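Local coordinates for stromal cell-derived factor 2-like protein (Arabidopsis thaliana, PDB 3MAL) that takes part in protein quality control and the unfolded protein response of the endoplasmic reticulum, where it forms a complex with ERDJ3B and BIP1 needed for EFR receptor accumulation, at residues W64-V69 with A84-Q89; H126-I131 with R145-D150. All coordinates share one frame; numbering follows the deposited sequence. Where two conformers were deposited one is given.

Contact 1 (W64-V69 with A84-Q89)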
loop_
_atom_site.group_PDB
_atom_site.type_symbol
_atom_site.label_atom_id
_atom_site.label_comp_id
_atom_site.label_asym_id
_atom_site.label_seq_id
_atom_site.Cartn_x
_atom_site.Cartn_y
_atom_site.Cartn_z
ATOM N N TRP A 64 -1.371 -1.783 8.041
ATOM C CA TRP A 64 -0.691 -2.700 7.125
ATOM C C TRP A 64 0.611 -3.176 7.802
ATOM O O TRP A 64 1.297 -2.375 8.444
ATOM C CB TRP A 64 -0.360 -1.978 5.792
ATOM C CG TRP A 64 -1.585 -1.439 5.114
ATOM C CD1 TRP A 64 -2.207 -0.224 5.361
ATOM C CD2 TRP A 64 -2.368 -2.100 4.110
ATOM N NE1 TRP A 64 -3.327 -0.105 4.565
ATOM C CE2 TRP A 64 -3.446 -1.242 3.789
ATOM C CE3 TRP A 64 -2.252 -3.326 3.438
ATOM C CZ2 TRP A 64 -4.400 -1.566 2.814
ATOM C CZ3 TRP A 64 -3.219 -3.663 2.470
ATOM C CH2 TRP A 64 -4.281 -2.781 2.173
ATOM N N ILE A 65 0.951 -4.453 7.635
ATOM C CA ILE A 65 2.252 -4.978 8.094
ATOM C C ILE A 65 3.289 -4.993 6.952
ATOM O O ILE A 65 3.034 -5.546 5.877
ATOM C CB ILE A 65 2.122 -6.376 8.748
ATOM C CG1 ILE A 65 1.102 -6.344 9.888
ATOM C CG2 ILE A 65 3.475 -6.840 9.296
ATOM C CD1 ILE A 65 1.508 -5.331 10.962
ATOM N N VAL A 66 4.454 -4.360 7.160
ATOM C CA VAL A 66 5.509 -4.354 6.139
ATOM C C VAL A 66 6.240 -5.704 6.179
ATOM O O VAL A 66 6.762 -6.109 7.231
ATOM C CB VAL A 66 6.551 -3.243 6.396
ATOM C CG1 VAL A 66 7.560 -3.160 5.245
ATOM C CG2 VAL A 66 5.873 -1.910 6.651
ATOM N N LYS A 67 6.254 -6.403 5.043
ATOM C CA LYS A 67 6.911 -7.710 4.970
ATOM C C LYS A 67 7.868 -7.853 3.766
ATOM O O LYS A 67 7.687 -7.187 2.727
ATOM C CB LYS A 67 5.857 -8.832 4.966
ATOM C CG LYS A 67 5.166 -9.028 6.317
ATOM C CD LYS A 67 4.230 -10.264 6.328
ATOM C CE LYS A 67 3.520 -10.332 7.674
ATOM N NZ LYS A 67 2.789 -11.628 7.951
ATOM N N PRO A 68 8.898 -8.716 3.910
ATOM C CA PRO A 68 9.765 -9.045 2.778
ATOM C C PRO A 68 9.079 -10.036 1.828
ATOM O O PRO A 68 7.976 -10.523 2.113
ATOM C CB PRO A 68 10.987 -9.686 3.463
ATOM C CG PRO A 68 10.434 -10.367 4.629
ATOM C CD PRO A 68 9.291 -9.461 5.124
ATOM N N VAL A 69 9.703 -10.307 0.691
ATOM C CA VAL A 69 9.249 -11.415 -0.151
ATOM C C VAL A 69 9.825 -12.727 0.441
ATOM O O VAL A 69 10.969 -12.756 0.918
ATOM C CB VAL A 69 9.571 -11.206 -1.672
ATOM C CG1 VAL A 69 9.383 -9.741 -2.072
ATOM C CG2 VAL A 69 10.952 -11.668 -2.024
ATOM N N ALA A 84 14.029 -1.739 -2.077
ATOM C CA ALA A 84 13.550 -3.055 -1.619
ATOM C C ALA A 84 12.223 -3.430 -2.288
ATOM O O ALA A 84 11.384 -2.561 -2.539
ATOM C CB ALA A 84 13.372 -3.093 -0.085
ATOM N N THR A 85 12.062 -4.720 -2.559
ATOM C CA THR A 85 10.766 -5.273 -2.922
ATOM C C THR A 85 10.071 -5.685 -1.631
ATOM O O THR A 85 10.611 -6.493 -0.863
ATOM C CB THR A 85 10.923 -6.493 -3.831
ATOM O OG1 THR A 85 11.779 -6.146 -4.929
ATOM C CG2 THR A 85 9.556 -6.951 -4.375
ATOM N N ILE A 86 8.896 -5.113 -1.386
ATOM C CA ILE A 86 8.147 -5.358 -0.149
ATOM C C ILE A 86 6.718 -5.829 -0.439
ATOM O O ILE A 86 6.228 -5.764 -1.593
ATOM C CB ILE A 86 8.078 -4.096 0.803
ATOM C CG1 ILE A 86 7.155 -3.003 0.219
ATOM C CG2 ILE A 86 9.488 -3.549 1.130
ATOM C CD1 ILE A 86 6.897 -1.813 1.173
ATOM N N ARG A 87 6.074 -6.320 0.616
ATOM C CA ARG A 87 4.653 -6.665 0.605
ATOM C C ARG A 87 4.010 -5.868 1.762
ATOM O O ARG A 87 4.673 -5.577 2.774
ATOM C CB ARG A 87 4.454 -8.175 0.793
ATOM C CG ARG A 87 5.010 -9.038 -0.370
ATOM C CD ARG A 87 4.699 -10.542 -0.228
ATOM N NE ARG A 87 5.353 -11.119 0.932
ATOM C CZ ARG A 87 5.043 -12.284 1.489
ATOM N NH1 ARG A 87 4.066 -13.041 1.006
ATOM N NH2 ARG A 87 5.695 -12.667 2.570
ATOM N N LEU A 88 2.744 -5.490 1.595
ATOM C CA LEU A 88 1.994 -4.848 2.658
ATOM C C LEU A 88 0.792 -5.718 2.942
ATOM O O LEU A 88 -0.062 -5.891 2.089
ATOM C CB LEU A 88 1.555 -3.415 2.261
ATOM C CG LEU A 88 2.691 -2.394 2.162
ATOM C CD1 LEU A 88 2.147 -1.088 1.547
ATOM C CD2 LEU A 88 3.309 -2.129 3.552
ATOM N N GLN A 89 0.746 -6.302 4.139
ATOM C CA GLN A 89 -0.358 -7.201 4.460
ATOM C C GLN A 89 -1.336 -6.456 5.353
ATOM O O GLN A 89 -0.944 -5.924 6.370
ATOM C CB GLN A 89 0.152 -8.471 5.149
ATOM C CG GLN A 89 -0.955 -9.516 5.334
ATOM C CD GLN A 89 -0.458 -10.791 6.015
ATOM O OE1 GLN A 89 0.460 -10.757 6.849
ATOM N NE2 GLN A 89 -1.083 -11.917 5.678
HETATM O O HOH W 1 12.094 -9.022 0.096
#
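Q89, R87 and K67 bury the most surface where strand 64-67 runs antiparallel to 85-89, and all three stand on the same face of the two-stranded unit. The side chains of K67 and Q89 cross obliquely, and NZ of K67 donates to OE1 of Q89 at 2.7 Å. CG of Q89 stands anti to the backbone N (chi1 -172°), and the extended chain beyond it carries the amide to K67. The other end of the same amide, NE2, donates to R94 O and D118 OD2, so both polar ends of Q89 are used and its amide is fixed in rotation.

R87, opposite K67 in a hydrogen-bonded pair, turns instead to the loop that follows the strand. A bend at chi3 (-65°) brings NE beside the carbonyl of P68, and the guanidinium grips this one oxygen side-on, NE at 2.9 Å from P68 O and NH2 at 3.2 Å. P68 has no N-H to give, but its carbonyl is still taken up by the arginine, whose several N-H groups on a long stem suit the task. NH1 bonds S121 OG, and the group makes a cation-pi contact with W96.

The backbone beneath is regular, with paired bonds linking I65 to Q89 and K67 to R87. Beyond P68 a water continues the link, accepting from V69 N and donating to T85 O. V66 and L88 take the other face as a non-hydrogen-bonded pair, CG2 of V66 lying 4.0 Å from CD2 of L88. Branched aliphatic residues suit this buried side, where both touch I24. K67 and R87 are partly exposed, while K67 and Q89 lie against W96. The pair belongs to the six-stranded antiparallel barrel of a beta-trefoil built from MIR motifs.

Contact 2 (H126-I131 with R145-D150)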
loop_
_atom_site.group_PDB
_atom_site.type_symbol
_atom_site.label_atom_id
_atom_site.label_comp_id
_atom_site.label_asym_id
_atom_site.label_seq_id
_atom_site.Cartn_x
_atom_site.Cartn_y
_atom_site.Cartn_z
ATOM N N HIS A 126 3.920 -7.791 -4.997
ATOM C CA HIS A 126 5.248 -7.181 -4.841
ATOM C C HIS A 126 5.294 -5.712 -5.282
ATOM O O HIS A 126 4.837 -5.368 -6.378
ATOM C CB HIS A 126 6.314 -8.037 -5.570
ATOM C CG HIS A 126 6.414 -9.439 -5.048
ATOM N ND1 HIS A 126 7.356 -10.341 -5.505
ATOM C CD2 HIS A 126 5.695 -10.089 -4.098
ATOM C CE1 HIS A 126 7.200 -11.492 -4.867
ATOM N NE2 HIS A 126 6.207 -11.360 -4.002
ATOM N N TRP A 127 5.847 -4.855 -4.412
ATOM C CA TRP A 127 5.956 -3.411 -4.646
ATOM C C TRP A 127 7.377 -2.964 -4.362
ATOM O O TRP A 127 7.995 -3.406 -3.370
ATOM C CB TRP A 127 4.990 -2.630 -3.735
ATOM C CG TRP A 127 3.536 -3.034 -3.907
ATOM C CD1 TRP A 127 2.923 -4.112 -3.348
ATOM C CD2 TRP A 127 2.534 -2.364 -4.693
ATOM N NE1 TRP A 127 1.599 -4.171 -3.733
ATOM C CE2 TRP A 127 1.331 -3.105 -4.553
ATOM C CE3 TRP A 127 2.530 -1.209 -5.483
ATOM C CZ2 TRP A 127 0.140 -2.740 -5.200
ATOM C CZ3 TRP A 127 1.333 -0.829 -6.122
ATOM C CH2 TRP A 127 0.157 -1.595 -5.965
ATOM N N LYS A 128 7.904 -2.091 -5.213
ATOM C CA LYS A 128 9.242 -1.551 -4.972
ATOM C C LYS A 128 9.103 -0.244 -4.197
ATOM O O LYS A 128 8.352 0.652 -4.610
ATOM C CB LYS A 128 9.949 -1.355 -6.314
ATOM C CG LYS A 128 11.281 -0.589 -6.313
ATOM C CD LYS A 128 11.514 -0.201 -7.792
ATOM C CE LYS A 128 12.819 0.517 -8.031
ATOM N NZ LYS A 128 13.023 0.782 -9.501
ATOM N N LEU A 129 9.798 -0.148 -3.062
ATOM C CA LEU A 129 9.835 1.106 -2.309
ATOM C C LEU A 129 10.856 2.054 -2.942
ATOM O O LEU A 129 12.018 1.686 -3.161
ATOM C CB LEU A 129 10.171 0.898 -0.828
ATOM C CG LEU A 129 10.339 2.230 -0.068
ATOM C CD1 LEU A 129 8.976 2.859 0.318
ATOM C CD2 LEU A 129 11.197 2.034 1.158
ATOM N N ILE A 130 10.409 3.267 -3.236
ATOM C CA ILE A 130 11.270 4.274 -3.850
ATOM C C ILE A 130 11.254 5.495 -2.957
ATOM O O ILE A 130 10.226 6.166 -2.835
ATOM C CB ILE A 130 10.780 4.634 -5.270
ATOM C CG1 ILE A 130 10.747 3.362 -6.141
ATOM C CG2 ILE A 130 11.699 5.682 -5.909
ATOM C CD1 ILE A 130 10.078 3.535 -7.494
ATOM N N ILE A 131 12.367 5.760 -2.287
ATOM C CA ILE A 131 12.416 6.926 -1.415
ATOM C C ILE A 131 12.790 8.139 -2.251
ATOM O O ILE A 131 13.794 8.125 -2.955
ATOM C CB ILE A 131 13.400 6.746 -0.241
ATOM C CG1 ILE A 131 13.027 5.511 0.594
ATOM C CG2 ILE A 131 13.434 8.011 0.640
ATOM C CD1 ILE A 131 14.078 5.178 1.654
ATOM N N ARG A 145 7.377 6.578 -2.932
ATOM C CA ARG A 145 6.409 6.022 -3.885
ATOM C C ARG A 145 6.505 4.525 -3.711
ATOM O O ARG A 145 7.530 4.026 -3.236
ATOM C CB ARG A 145 6.763 6.410 -5.328
ATOM C CG ARG A 145 6.708 7.913 -5.597
ATOM C CD ARG A 145 6.843 8.263 -7.103
ATOM N NE ARG A 145 7.473 9.581 -7.258
ATOM C CZ ARG A 145 6.827 10.734 -7.384
ATOM N NH1 ARG A 145 5.515 10.785 -7.407
ATOM N NH2 ARG A 145 7.513 11.842 -7.517
ATOM N N LEU A 146 5.444 3.812 -4.077
ATOM C CA LEU A 146 5.477 2.347 -4.157
ATOM C C LEU A 146 5.106 1.939 -5.580
ATOM O O LEU A 146 3.998 2.215 -6.063
ATOM C CB LEU A 146 4.500 1.744 -3.154
ATOM C CG LEU A 146 4.851 1.915 -1.674
ATOM C CD1 LEU A 146 3.631 1.645 -0.847
ATOM C CD2 LEU A 146 5.996 0.989 -1.289
ATOM N N GLN A 147 6.043 1.286 -6.249
ATOM C CA GLN A 147 5.844 0.883 -7.640
ATOM C C GLN A 147 5.582 -0.616 -7.756
ATOM O O GLN A 147 6.392 -1.440 -7.343
ATOM C CB GLN A 147 7.025 1.310 -8.517
ATOM C CG GLN A 147 6.748 1.079 -10.011
ATOM C CD GLN A 147 7.898 1.458 -10.915
ATOM O OE1 GLN A 147 9.064 1.428 -10.508
ATOM N NE2 GLN A 147 7.574 1.826 -12.161
ATOM N N HIS A 148 4.428 -0.960 -8.313
ATOM C CA HIS A 148 4.060 -2.349 -8.453
ATOM C C HIS A 148 5.057 -3.005 -9.418
ATOM O O HIS A 148 5.221 -2.534 -10.540
ATOM C CB HIS A 148 2.617 -2.446 -8.955
ATOM C CG HIS A 148 2.066 -3.849 -8.986
ATOM N ND1 HIS A 148 1.775 -4.510 -10.162
ATOM C CD2 HIS A 148 1.732 -4.699 -7.987
ATOM C CE1 HIS A 148 1.294 -5.712 -9.886
ATOM N NE2 HIS A 148 1.254 -5.850 -8.574
ATOM N N ILE A 149 5.731 -4.057 -8.968
ATOM C CA ILE A 149 6.755 -4.750 -9.790
ATOM C C ILE A 149 6.215 -5.252 -11.139
ATOM O O ILE A 149 6.794 -4.936 -12.182
ATOM C CB ILE A 149 7.435 -5.951 -9.055
ATOM C CG1 ILE A 149 8.149 -5.514 -7.768
ATOM C CG2 ILE A 149 8.394 -6.738 -10.029
ATOM C CD1 ILE A 149 9.336 -4.577 -7.946
ATOM N N ASP A 150 5.096 -5.985 -11.120
ATOM C CA ASP A 150 4.614 -6.690 -12.320
ATOM C C ASP A 150 4.034 -5.790 -13.398
ATOM O O ASP A 150 4.175 -6.086 -14.592
ATOM C CB ASP A 150 3.629 -7.826 -11.950
ATOM C CG ASP A 150 4.340 -9.042 -11.356
ATOM O OD1 ASP A 150 5.577 -9.097 -11.444
ATOM O OD2 ASP A 150 3.685 -9.936 -10.786
HETATM O O HOH W 2 4.098 -6.945 -8.652
#
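W127 and H148 meet at one end of a beta hairpin in which strand 127-131 pairs antiparallel with the end of strand 143-148, in the barrel of the beta-trefoil. The backbone bonds join K128 with Q147 and I130 with R145, two hydrogen-bonded pairs, and I149 N extends the series to H126 O at 3.0 Å, beyond the last bridge.

W127 and H148 form a non-hydrogen-bonded pair, and their side chains fill it closely. CB of H148 lies over the six-membered ring of W127, 3.9 Å from its centroid, as a CH-pi contact. The imidazole then presents its edge to the same indole in a T-shaped stack, the planes at 63°, with CD2 of H148 3.8 Å from CZ2 of W127. Having CG anti to the backbone N (chi1 -173°) starts the histidine ring on this course, and both its nitrogens have partners, ND1 with T151 and NE2 with G124. A wide indole suits the buried place because it offers a broad face while its NE1 still finds L97 O. The next pair on this face, L129 and L146, is purely aliphatic, CD1 of L129 meeting CD2 of L146 at 3.9 Å.

On the opposite face, partly exposed, K128, Q147 and R145 have long polar side chains that suit it. I130 offers CD1 as an apolar surface to the stem of Q147, whose CB lies 3.9 Å from it, while NE2 of Q147 donates to S152 O. At the open end of the hairpin, past H148, a water donates to H126 O and accepts from D150 N at 2.8 Å.

Strand 85-90 borders 127-131 through backbone bonds of W127 with I86 and L129 with A84, and strand 184-190 flanks 143-148 on the other side. L146 touches I86 and L88, and L155 of strand 154-161 touches both W127 and L146.

Contact 1 and contact 2 are two antiparallel pairings in one closed barrel, their centres 10 Å apart, separated by the pairing that joins strands 85-90 and 127-131. Two probable backbone hydrogen bonds make that seam: I86 N lies 2.8 Å from W127 O, and A84 O is 2.9 Å from L129 N. Side chains meet on each face of the sheet, CG2 of T85 against CB of H126 at 3.6 Å and CD1 of I86 against CD2 of L146, one strand beyond the seam, at 3.8 Å. Along the chain contact 1 closes before contact 2 opens, and both fall within the MIR domain. The protein is thought possibly to bind sugars; neither contact holds a ligand here.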